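Glutathione S-transferase (PDB 6GZF) probably acts as a glutathione transferase of the Xi class, using glutathione as its thiol substrate in a haloalkaliphilic archaeon. Local coordinates at residues A[64-69]-A[148-153]; A[71-76]-A[152-157]; A[14-19]-A[93-98]. One frame throughout, in Å; residues are numbered along the deposited sequence.

Interaction 1. Residues A[64-69]-A[148-153]; sequences CPWAHR and NESEEI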
loop_
_atom_site.group_PDB
_atom_site.type_symbol
_atom_site.label_atom_id
_atom_site.label_comp_id
_atom_site.label_asym_id
_atom_site.label_seq_id
_atom_site.Cartn_x
_atom_site.Cartn_y
_atom_site.Cartn_z
ATOM N N CYS A 64 -14.061 4.495 -12.113
ATOM C CA CYS A 64 -13.246 4.137 -13.269
ATOM C C CYS A 64 -12.604 5.369 -13.903
ATOM O O CYS A 64 -13.301 6.308 -14.284
ATOM C CB CYS A 64 -14.091 3.391 -14.303
ATOM S SG CYS A 64 -13.141 2.576 -15.602
ATOM N N PRO A 65 -11.267 5.363 -14.024
ATOM C CA PRO A 65 -10.519 6.491 -14.590
ATOM C C PRO A 65 -10.709 6.607 -16.098
ATOM O O PRO A 65 -10.466 7.666 -16.674
ATOM C CB PRO A 65 -9.068 6.151 -14.247
ATOM C CG PRO A 65 -9.043 4.665 -14.229
ATOM C CD PRO A 65 -10.380 4.243 -13.665
ATOM N N TRP A 66 -11.136 5.518 -16.726
ATOM C CA TRP A 66 -11.397 5.516 -18.157
ATOM C C TRP A 66 -12.738 6.183 -18.432
ATOM O O TRP A 66 -12.858 7.015 -19.331
ATOM C CB TRP A 66 -11.363 4.088 -18.699
ATOM C CG TRP A 66 -10.129 3.360 -18.268
ATOM C CD1 TRP A 66 -10.002 2.524 -17.197
ATOM C CD2 TRP A 66 -8.835 3.433 -18.876
ATOM N NE1 TRP A 66 -8.711 2.061 -17.110
ATOM C CE2 TRP A 66 -7.975 2.605 -18.129
ATOM C CE3 TRP A 66 -8.322 4.113 -19.985
ATOM C CZ2 TRP A 66 -6.630 2.441 -18.453
ATOM C CZ3 TRP A 66 -6.987 3.946 -20.307
ATOM C CH2 TRP A 66 -6.157 3.115 -19.545
ATOM N N ALA A 67 -13.742 5.827 -17.637
ATOM C CA ALA A 67 -15.047 6.468 -17.725
ATOM C C ALA A 67 -14.948 7.928 -17.293
ATOM O O ALA A 67 -15.619 8.797 -17.851
ATOM C CB ALA A 67 -16.064 5.727 -16.874
ATOM N N HIS A 68 -14.097 8.185 -16.304
ATOM C CA HIS A 68 -13.899 9.530 -15.770
ATOM C C HIS A 68 -13.389 10.489 -16.844
ATOM O O HIS A 68 -13.654 11.691 -16.792
ATOM C CB HIS A 68 -12.923 9.496 -14.590
ATOM C CG HIS A 68 -12.822 10.791 -13.846
ATOM N ND1 HIS A 68 -11.753 11.098 -13.032
ATOM C CD2 HIS A 68 -13.657 11.855 -13.787
ATOM C CE1 HIS A 68 -11.931 12.297 -12.507
ATOM N NE2 HIS A 68 -13.079 12.778 -12.949
ATOM N N ARG A 69 -12.659 9.949 -17.816
ATOM C CA ARG A 69 -12.161 10.738 -18.937
ATOM C C ARG A 69 -13.309 11.371 -19.716
ATOM O O ARG A 69 -13.240 12.536 -20.104
ATOM C CB ARG A 69 -11.305 9.872 -19.865
ATOM C CG ARG A 69 -9.808 10.079 -19.694
ATOM C CD ARG A 69 -9.046 8.763 -19.728
ATOM N NE ARG A 69 -8.928 8.211 -21.075
ATOM C CZ ARG A 69 -7.859 7.558 -21.519
ATOM N NH1 ARG A 69 -6.812 7.381 -20.723
ATOM N NH2 ARG A 69 -7.833 7.085 -22.757
ATOM N N ASN A 148 -17.211 2.258 -27.160
ATOM C CA ASN A 148 -16.898 1.580 -25.910
ATOM C C ASN A 148 -15.487 1.926 -25.430
ATOM O O ASN A 148 -14.959 1.309 -24.503
ATOM C CB ASN A 148 -17.050 0.069 -26.098
ATOM C CG ASN A 148 -17.099 -0.686 -24.787
ATOM O OD1 ASN A 148 -17.401 -0.119 -23.737
ATOM N ND2 ASN A 148 -16.807 -1.981 -24.842
ATOM N N GLU A 149 -14.891 2.930 -26.064
ATOM C CA GLU A 149 -13.505 3.297 -25.802
ATOM C C GLU A 149 -13.391 4.711 -25.244
ATOM O O GLU A 149 -13.830 5.672 -25.874
ATOM C CB GLU A 149 -12.684 3.171 -27.084
ATOM C CG GLU A 149 -12.791 1.809 -27.741
ATOM C CD GLU A 149 -11.850 0.794 -27.131
ATOM O OE1 GLU A 149 -10.867 1.217 -26.491
ATOM O OE2 GLU A 149 -12.097 -0.420 -27.283
ATOM N N SER A 150 -12.789 4.829 -24.064
ATOM C CA SER A 150 -12.640 6.112 -23.386
ATOM C C SER A 150 -11.933 7.149 -24.252
ATOM O O SER A 150 -12.365 8.298 -24.339
ATOM C CB SER A 150 -11.869 5.927 -22.079
ATOM O OG SER A 150 -10.574 5.408 -22.323
ATOM N N GLU A 151 -10.847 6.727 -24.888
ATOM C CA GLU A 151 -10.024 7.606 -25.710
ATOM C C GLU A 151 -10.804 8.225 -26.866
ATOM O O GLU A 151 -10.634 9.404 -27.181
ATOM C CB GLU A 151 -8.817 6.831 -26.246
ATOM C CG GLU A 151 -8.050 7.525 -27.357
ATOM C CD GLU A 151 -6.811 6.755 -27.767
ATOM O OE1 GLU A 151 -6.142 6.185 -26.877
ATOM O OE2 GLU A 151 -6.506 6.714 -28.978
ATOM N N GLU A 152 -11.666 7.429 -27.488
ATOM C CA GLU A 152 -12.388 7.871 -28.674
ATOM C C GLU A 152 -13.676 8.614 -28.329
ATOM O O GLU A 152 -14.083 9.524 -29.051
ATOM C CB GLU A 152 -12.692 6.676 -29.577
ATOM C CG GLU A 152 -11.442 5.969 -30.081
ATOM C CD GLU A 152 -11.753 4.811 -31.006
ATOM O OE1 GLU A 152 -12.707 4.058 -30.719
ATOM O OE2 GLU A 152 -11.044 4.652 -32.022
ATOM N N ILE A 153 -14.315 8.225 -27.230
ATOM C CA ILE A 153 -15.509 8.924 -26.763
ATOM C C ILE A 153 -15.132 10.332 -26.311
ATOM O O ILE A 153 -15.858 11.294 -26.569
ATOM C CB ILE A 153 -16.207 8.168 -25.613
ATOM C CG1 ILE A 153 -16.730 6.817 -26.103
ATOM C CG2 ILE A 153 -17.358 8.988 -25.050
ATOM C CD1 ILE A 153 -17.400 5.996 -25.026
#
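Arg69 and Trp66 on helix 65-77 close around Ser150 at the start of helix 150-159, joining two helices of the thioredoxin-like N-terminal domain of a glutathione transferase. The CB of Arg69 points toward 148-153, CG turns off across the gap, and from CD on the chain, bent at chi2 (138°) and chi3 (75°), swings back to Ser150; helix 238-247 packs on this side chain through Ile241, Ala242 and Thr245. Its NE lies 3.5 Å from Ser150 OG and its CZ 3.6 Å from the same oxygen. The tip atom NH2 of Arg69 comes to 3.2 Å from Ser150 OG, but the angles are poor for both nitrogens, so these are polar contacts rather than hydrogen bonds. One guanidinium face carries Trp66 CE3, offset toward the rim, while Ser150 OG also meets the indole edge near its plane, 3.5 Å from Trp66 CE3. Beyond Ser150, the Arg69 and Glu151 side chains run alongside each other with opposite charges too far apart for a salt bridge. Cys64, the predicted nucleophile, immediately precedes helix 65-77; Glu149, the N-cap of the other helix, and Ser150 are predicted to bind glutathione, so the contact lies beside the predicted nucleophile and within the predicted glutathione site. At the guanidinium edge, Arg69 NH2 finally rests 3.6 Å from Glu151 CB.

Interaction 2. Residues A[71-76]-A[152-157]; sequences LVTRTL and EIMRMF
Thr73 reaches from helix 65-77 into the notch between Met154 and Phe157, one turn apart on helix 150-159. The short helical segments run nearly parallel, 7° apart, with their axes 9.3 Å from each other. Packing is close around the two branches of Thr73. OG1 meets the Met154 chain nearly at right angles, 3.2 Å from Met154 CG and 3.6 Å from Met154 SD, while its hydrogen bond is made within its own helix, to Arg69 O. With chi1 at -57°, OG1 sits beside the backbone N and CG2 anti to it, which parts the branches toward Met154 and Phe157; CG2 lies 3.7 Å from both Met154 O and Phe157 CB. Replacing Thr73 by alanine removes both branch tips, which would probably leave a gap beside Met154 CG and Phe157 CB and deprive Arg69 O of a hydrogen-bond partner. The Arg74 side is looser and partly exposed: its CB lies 4.3 Å from Phe157 CE2, approaching the ring obliquely, and the rest of the chain turns away so that NH1 can bond Ile83 O. The Phe157 ring is backed by its own helix, with Ile153 CG2 over one face, offset toward the rim, and it reaches Leu58 and Leu137 of the sheet. Past the threonine, Met154 leads off to Glu238 and Ile241 of helix 238-247. Two near-parallel helices packed together against one side of a mixed four-stranded sheet are typical of the thioredoxin-like N-terminal domain of glutathione transferases.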
loop_
_atom_site.group_PDB
_atom_site.type_symbol
_atom_site.label_atom_id
_atom_site.label_comp_id
_atom_site.label_asym_id
_atom_site.label_seq_id
_atom_site.Cartn_x
_atom_site.Cartn_y
_atom_site.Cartn_z
ATOM N N LEU A 71 -16.302 11.961 -18.525
ATOM C CA LEU A 71 -17.004 12.880 -17.636
ATOM C C LEU A 71 -16.326 14.246 -17.578
ATOM O O LEU A 71 -16.997 15.279 -17.604
ATOM C CB LEU A 71 -17.106 12.290 -16.228
ATOM C CG LEU A 71 -18.022 11.075 -16.069
ATOM C CD1 LEU A 71 -18.129 10.675 -14.606
ATOM C CD2 LEU A 71 -19.398 11.362 -16.651
ATOM N N VAL A 72 -14.999 14.246 -17.492
ATOM C CA VAL A 72 -14.233 15.487 -17.448
ATOM C C VAL A 72 -14.415 16.274 -18.744
ATOM O O VAL A 72 -14.573 17.494 -18.723
ATOM C CB VAL A 72 -12.733 15.216 -17.204
ATOM C CG1 VAL A 72 -11.920 16.493 -17.361
ATOM C CG2 VAL A 72 -12.522 14.612 -15.824
ATOM N N THR A 73 -14.415 15.564 -19.868
ATOM C CA THR A 73 -14.608 16.192 -21.170
ATOM C C THR A 73 -16.020 16.751 -21.308
ATOM O O THR A 73 -16.205 17.882 -21.759
ATOM C CB THR A 73 -14.342 15.201 -22.317
ATOM O OG1 THR A 73 -13.019 14.670 -22.195
ATOM C CG2 THR A 73 -14.484 15.894 -23.664
ATOM N N ARG A 74 -17.009 15.955 -20.910
ATOM C CA ARG A 74 -18.410 16.355 -20.996
ATOM C C ARG A 74 -18.670 17.628 -20.200
ATOM O O ARG A 74 -19.436 18.492 -20.626
ATOM C CB ARG A 74 -19.323 15.233 -20.494
ATOM C CG ARG A 74 -20.792 15.433 -20.838
ATOM C CD ARG A 74 -21.670 14.372 -20.193
ATOM N NE ARG A 74 -21.868 14.616 -18.766
ATOM C CZ ARG A 74 -23.057 14.655 -18.173
ATOM N NH1 ARG A 74 -24.161 14.462 -18.882
ATOM N NH2 ARG A 74 -23.142 14.886 -16.870
ATOM N N THR A 75 -18.023 17.741 -19.046
ATOM C CA THR A 75 -18.177 18.910 -18.191
ATOM C C THR A 75 -17.462 20.126 -18.774
ATOM O O THR A 75 -18.004 21.230 -18.779
ATOM C CB THR A 75 -17.641 18.641 -16.776
ATOM O OG1 THR A 75 -18.176 17.405 -16.287
ATOM C CG2 THR A 75 -18.025 19.770 -15.833
ATOM N N LEU A 76 -16.245 19.912 -19.267
ATOM C CA LEU A 76 -15.454 20.986 -19.858
ATOM C C LEU A 76 -16.129 21.559 -21.098
ATOM O O LEU A 76 -16.098 22.767 -21.333
ATOM C CB LEU A 76 -14.051 20.487 -20.213
ATOM C CG LEU A 76 -13.062 20.341 -19.055
ATOM C CD1 LEU A 76 -11.720 19.836 -19.556
ATOM C CD2 LEU A 76 -12.901 21.663 -18.323
ATOM N N GLU A 152 -11.666 7.429 -27.488
ATOM C CA GLU A 152 -12.388 7.871 -28.674
ATOM C C GLU A 152 -13.676 8.614 -28.329
ATOM O O GLU A 152 -14.083 9.524 -29.051
ATOM C CB GLU A 152 -12.692 6.676 -29.577
ATOM C CG GLU A 152 -11.442 5.969 -30.081
ATOM C CD GLU A 152 -11.753 4.811 -31.006
ATOM O OE1 GLU A 152 -12.707 4.058 -30.719
ATOM O OE2 GLU A 152 -11.044 4.652 -32.022
ATOM N N ILE A 153 -14.315 8.225 -27.230
ATOM C CA ILE A 153 -15.509 8.924 -26.763
ATOM C C ILE A 153 -15.132 10.332 -26.311
ATOM O O ILE A 153 -15.858 11.294 -26.569
ATOM C CB ILE A 153 -16.207 8.168 -25.613
ATOM C CG1 ILE A 153 -16.730 6.817 -26.103
ATOM C CG2 ILE A 153 -17.358 8.988 -25.050
ATOM C CD1 ILE A 153 -17.400 5.996 -25.026
ATOM N N MET A 154 -13.986 10.447 -25.645
ATOM C CA MET A 154 -13.453 11.748 -25.260
ATOM C C MET A 154 -13.203 12.609 -26.493
ATOM O O MET A 154 -13.554 13.789 -26.521
ATOM C CB MET A 154 -12.158 11.590 -24.459
ATOM C CG MET A 154 -11.396 12.894 -24.264
ATOM S SD MET A 154 -10.103 12.811 -23.009
ATOM C CE MET A 154 -8.956 11.663 -23.768
ATOM N N ARG A 155 -12.602 12.002 -27.512
ATOM C CA ARG A 155 -12.271 12.701 -28.748
ATOM C C ARG A 155 -13.512 13.216 -29.475
ATOM O O ARG A 155 -13.559 14.376 -29.885
ATOM C CB ARG A 155 -11.470 11.784 -29.677
ATOM C CG ARG A 155 -11.197 12.373 -31.054
ATOM C CD ARG A 155 -10.388 13.656 -30.963
ATOM N NE ARG A 155 -9.096 13.443 -30.318
ATOM C CZ ARG A 155 -8.005 13.031 -30.954
ATOM N NH1 ARG A 155 -6.870 12.863 -30.289
ATOM N NH2 ARG A 155 -8.049 12.786 -32.256
ATOM N N MET A 156 -14.513 12.359 -29.634
ATOM C CA MET A 156 -15.713 12.747 -30.367
ATOM C C MET A 156 -16.575 13.719 -29.558
ATOM O O MET A 156 -17.288 14.545 -30.130
ATOM C CB MET A 156 -16.523 11.513 -30.772
ATOM C CG MET A 156 -17.173 10.757 -29.629
ATOM S SD MET A 156 -18.054 9.298 -30.221
ATOM C CE MET A 156 -16.694 8.175 -30.543
ATOM N N PHE A 157 -16.505 13.626 -28.232
ATOM C CA PHE A 157 -17.115 14.635 -27.368
ATOM C C PHE A 157 -16.469 15.986 -27.635
ATOM O O PHE A 157 -17.114 17.032 -27.566
ATOM C CB PHE A 157 -16.953 14.280 -25.887
ATOM C CG PHE A 157 -17.985 13.322 -25.363
ATOM C CD1 PHE A 157 -18.853 12.668 -26.219
ATOM C CD2 PHE A 157 -18.090 13.086 -24.001
ATOM C CE1 PHE A 157 -19.801 11.788 -25.728
ATOM C CE2 PHE A 157 -19.037 12.210 -23.502
ATOM C CZ PHE A 157 -19.893 11.561 -24.367
#

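Interaction 3. Residues A[14-19]-A[93-98]; sequences GEWRTD and AEDGWQ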
loop_
_atom_site.group_PDB
_atom_site.type_symbol
_atom_site.label_atom_id
_atom_site.label_comp_id
_atom_site.label_asym_id
_atom_site.label_seq_id
_atom_site.Cartn_x
_atom_site.Cartn_y
_atom_site.Cartn_z
ATOM N N GLY A 14 -22.776 -14.208 -25.853
ATOM C CA GLY A 14 -24.010 -13.714 -25.271
ATOM C C GLY A 14 -24.356 -14.366 -23.946
ATOM O O GLY A 14 -25.488 -14.260 -23.474
ATOM N N GLU A 15 -23.381 -15.036 -23.340
ATOM C CA GLU A 15 -23.613 -15.748 -22.087
ATOM C C GLU A 15 -22.686 -15.278 -20.970
ATOM O O GLU A 15 -21.466 -15.227 -21.137
ATOM C CB GLU A 15 -23.449 -17.255 -22.294
ATOM C CG GLU A 15 -24.466 -17.864 -23.244
ATOM C CD GLU A 15 -25.864 -17.895 -22.658
ATOM O OE1 GLU A 15 -25.991 -18.088 -21.430
ATOM O OE2 GLU A 15 -26.836 -17.724 -23.424
ATOM N N TRP A 16 -23.278 -14.942 -19.828
ATOM C CA TRP A 16 -22.522 -14.506 -18.660
ATOM C C TRP A 16 -21.819 -15.689 -18.004
ATOM O O TRP A 16 -22.446 -16.708 -17.710
ATOM C CB TRP A 16 -23.450 -13.808 -17.663
ATOM C CG TRP A 16 -22.752 -13.101 -16.535
ATOM C CD1 TRP A 16 -22.860 -13.378 -15.203
ATOM C CD2 TRP A 16 -21.846 -11.992 -16.639
ATOM N NE1 TRP A 16 -22.080 -12.515 -14.473
ATOM C CE2 TRP A 16 -21.447 -11.655 -15.331
ATOM C CE3 TRP A 16 -21.335 -11.256 -17.712
ATOM C CZ2 TRP A 16 -20.560 -10.612 -15.066
ATOM C CZ3 TRP A 16 -20.455 -10.222 -17.447
ATOM C CH2 TRP A 16 -20.076 -9.910 -16.136
ATOM N N ARG A 17 -20.513 -15.556 -17.793
ATOM C CA ARG A 17 -19.733 -16.595 -17.128
ATOM C C ARG A 17 -18.841 -16.007 -16.043
ATOM O O ARG A 17 -18.434 -14.849 -16.126
ATOM C CB ARG A 17 -18.867 -17.356 -18.134
ATOM C CG ARG A 17 -19.603 -17.933 -19.328
ATOM C CD ARG A 17 -18.849 -19.141 -19.872
ATOM N NE ARG A 17 -19.530 -19.776 -20.997
ATOM C CZ ARG A 17 -18.907 -20.242 -22.076
ATOM N NH1 ARG A 17 -17.586 -20.148 -22.170
ATOM N NH2 ARG A 17 -19.603 -20.804 -23.057
ATOM N N THR A 18 -18.536 -16.812 -15.031
ATOM C CA THR A 18 -17.629 -16.390 -13.972
ATOM C C THR A 18 -16.185 -16.530 -14.445
ATOM O O THR A 18 -15.310 -15.766 -14.033
ATOM C CB THR A 18 -17.840 -17.203 -12.680
ATOM O OG1 THR A 18 -19.238 -17.466 -12.502
ATOM C CG2 THR A 18 -17.316 -16.437 -11.475
ATOM N N ASP A 19 -15.949 -17.506 -15.317
ATOM C CA ASP A 19 -14.647 -17.692 -15.950
ATOM C C ASP A 19 -14.765 -18.664 -17.124
ATOM O O ASP A 19 -15.542 -19.618 -17.081
ATOM C CB ASP A 19 -13.612 -18.203 -14.938
ATOM C CG ASP A 19 -12.184 -18.144 -15.469
ATOM O OD1 ASP A 19 -11.978 -18.272 -16.695
ATOM O OD2 ASP A 19 -11.258 -17.972 -14.648
ATOM N N ALA A 93 -19.928 -7.336 -8.250
ATOM C CA ALA A 93 -19.529 -8.704 -7.947
ATOM C C ALA A 93 -19.793 -9.637 -9.125
ATOM O O ALA A 93 -19.385 -9.360 -10.254
ATOM C CB ALA A 93 -20.250 -9.203 -6.703
ATOM N N GLU A 94 -20.493 -10.735 -8.851
ATOM C CA GLU A 94 -20.677 -11.813 -9.819
ATOM C C GLU A 94 -21.435 -11.394 -11.078
ATOM O O GLU A 94 -21.357 -12.069 -12.104
ATOM C CB GLU A 94 -21.409 -12.986 -9.159
ATOM C CG GLU A 94 -20.951 -13.294 -7.741
ATOM C CD GLU A 94 -21.781 -12.577 -6.693
ATOM O OE1 GLU A 94 -22.998 -12.406 -6.913
ATOM O OE2 GLU A 94 -21.217 -12.186 -5.649
ATOM N N ASP A 95 -22.164 -10.286 -11.001
ATOM C CA ASP A 95 -22.979 -9.839 -12.126
ATOM C C ASP A 95 -22.358 -8.655 -12.865
ATOM O O ASP A 95 -22.953 -8.120 -13.799
ATOM C CB ASP A 95 -24.383 -9.471 -11.646
ATOM C CG ASP A 95 -25.130 -10.655 -11.065
ATOM O OD1 ASP A 95 -25.018 -11.765 -11.627
ATOM O OD2 ASP A 95 -25.833 -10.475 -10.049
ATOM N N GLY A 96 -21.162 -8.251 -12.447
ATOM C CA GLY A 96 -20.483 -7.125 -13.066
ATOM C C GLY A 96 -21.082 -5.796 -12.651
ATOM O O GLY A 96 -21.708 -5.699 -11.596
ATOM N N TRP A 97 -20.886 -4.771 -13.479
ATOM C CA TRP A 97 -21.445 -3.447 -13.216
ATOM C C TRP A 97 -22.957 -3.520 -13.038
ATOM O O TRP A 97 -23.667 -4.023 -13.908
ATOM C CB TRP A 97 -21.107 -2.476 -14.350
ATOM C CG TRP A 97 -19.657 -2.096 -14.456
ATOM C CD1 TRP A 97 -18.824 -2.332 -15.512
ATOM C CD2 TRP A 97 -18.873 -1.395 -13.479
ATOM N NE1 TRP A 97 -17.573 -1.829 -15.252
ATOM C CE2 TRP A 97 -17.576 -1.250 -14.010
ATOM C CE3 TRP A 97 -19.143 -0.883 -12.206
ATOM C CZ2 TRP A 97 -16.551 -0.613 -13.313
ATOM C CZ3 TRP A 97 -18.124 -0.249 -11.515
ATOM C CH2 TRP A 97 -16.844 -0.120 -12.071
ATOM N N GLN A 98 -23.446 -3.017 -11.909
ATOM C CA GLN A 98 -24.874 -3.059 -11.619
ATOM C C GLN A 98 -25.438 -1.671 -11.337
ATOM O O GLN A 98 -24.694 -0.729 -11.063
ATOM C CB GLN A 98 -25.153 -3.983 -10.432
ATOM C CG GLN A 98 -24.635 -3.469 -9.101
ATOM C CD GLN A 98 -24.923 -4.423 -7.959
ATOM O OE1 GLN A 98 -25.455 -5.515 -8.166
ATOM N NE2 GLN A 98 -24.575 -4.014 -6.744
#
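A type I beta turn from Ala93 to Gly96, closed by Gly96 N to Ala93 O at 3.0 Å, presents the carbonyl of Glu94 to Trp16 on the short strand 15-17. Trp16 CG stands anti to its own backbone nitrogen (chi1 -170°), which carries the indole across to the turn. There NE1 donates a hydrogen bond to Glu94 O, with an N-H...O angle of 155°; its modelled length of 2.5 Å is short and probably imprecise. The oxygen lies almost exactly in the indole plane, and the nitrogen in turn lies in the carbonyl plane, with a C=O...N angle of 150°, so the two flat groups meet edge on. The six-membered part of the ring continues along the turn backbone: CZ2 of Trp16 is 3.5 Å from Asp95 C and 3.6 Å from Gly96 N, both approached obliquely. A CB on Gly96 would come tight against Trp16 CH2, and the residue's positive phi also suits glycine. Asp95 instead directs its CB away, and its carboxylate makes a long, weak ion pair with Arg118, which also forms a cation-pi contact with Trp16. Leu11 of the paired strand 10-12 touches the Trp16 side chain. Trp97 immediately follows the turn and the Trp16 side chain approaches Val132; both neighbours are predicted glutathione-binding residues, so the N-terminal hairpin packs beside one margin of the probable glutathione site.

From the N terminus, the hairpin of strands 10-12 and 15-17 comes first; from its second strand, interaction 3 closes a loop of 73 residues to the turn at 93-98. Both segments of helix 65-77, used by interactions 1 and 2, lie inside that loop, but their partners on helix 150-159 lie beyond it, so interaction 3 crosses both. Interactions 1 and 2 span 78 and 75 residues and end on overlapping stretches sharing Glu152 and Ile153, following the same helix pair from the end near the predicted active site. They join the two helices of the thioredoxin-like domain, while interaction 3, about 21 Å from interaction 1 between centres, ties the N-terminal hairpin to that domain.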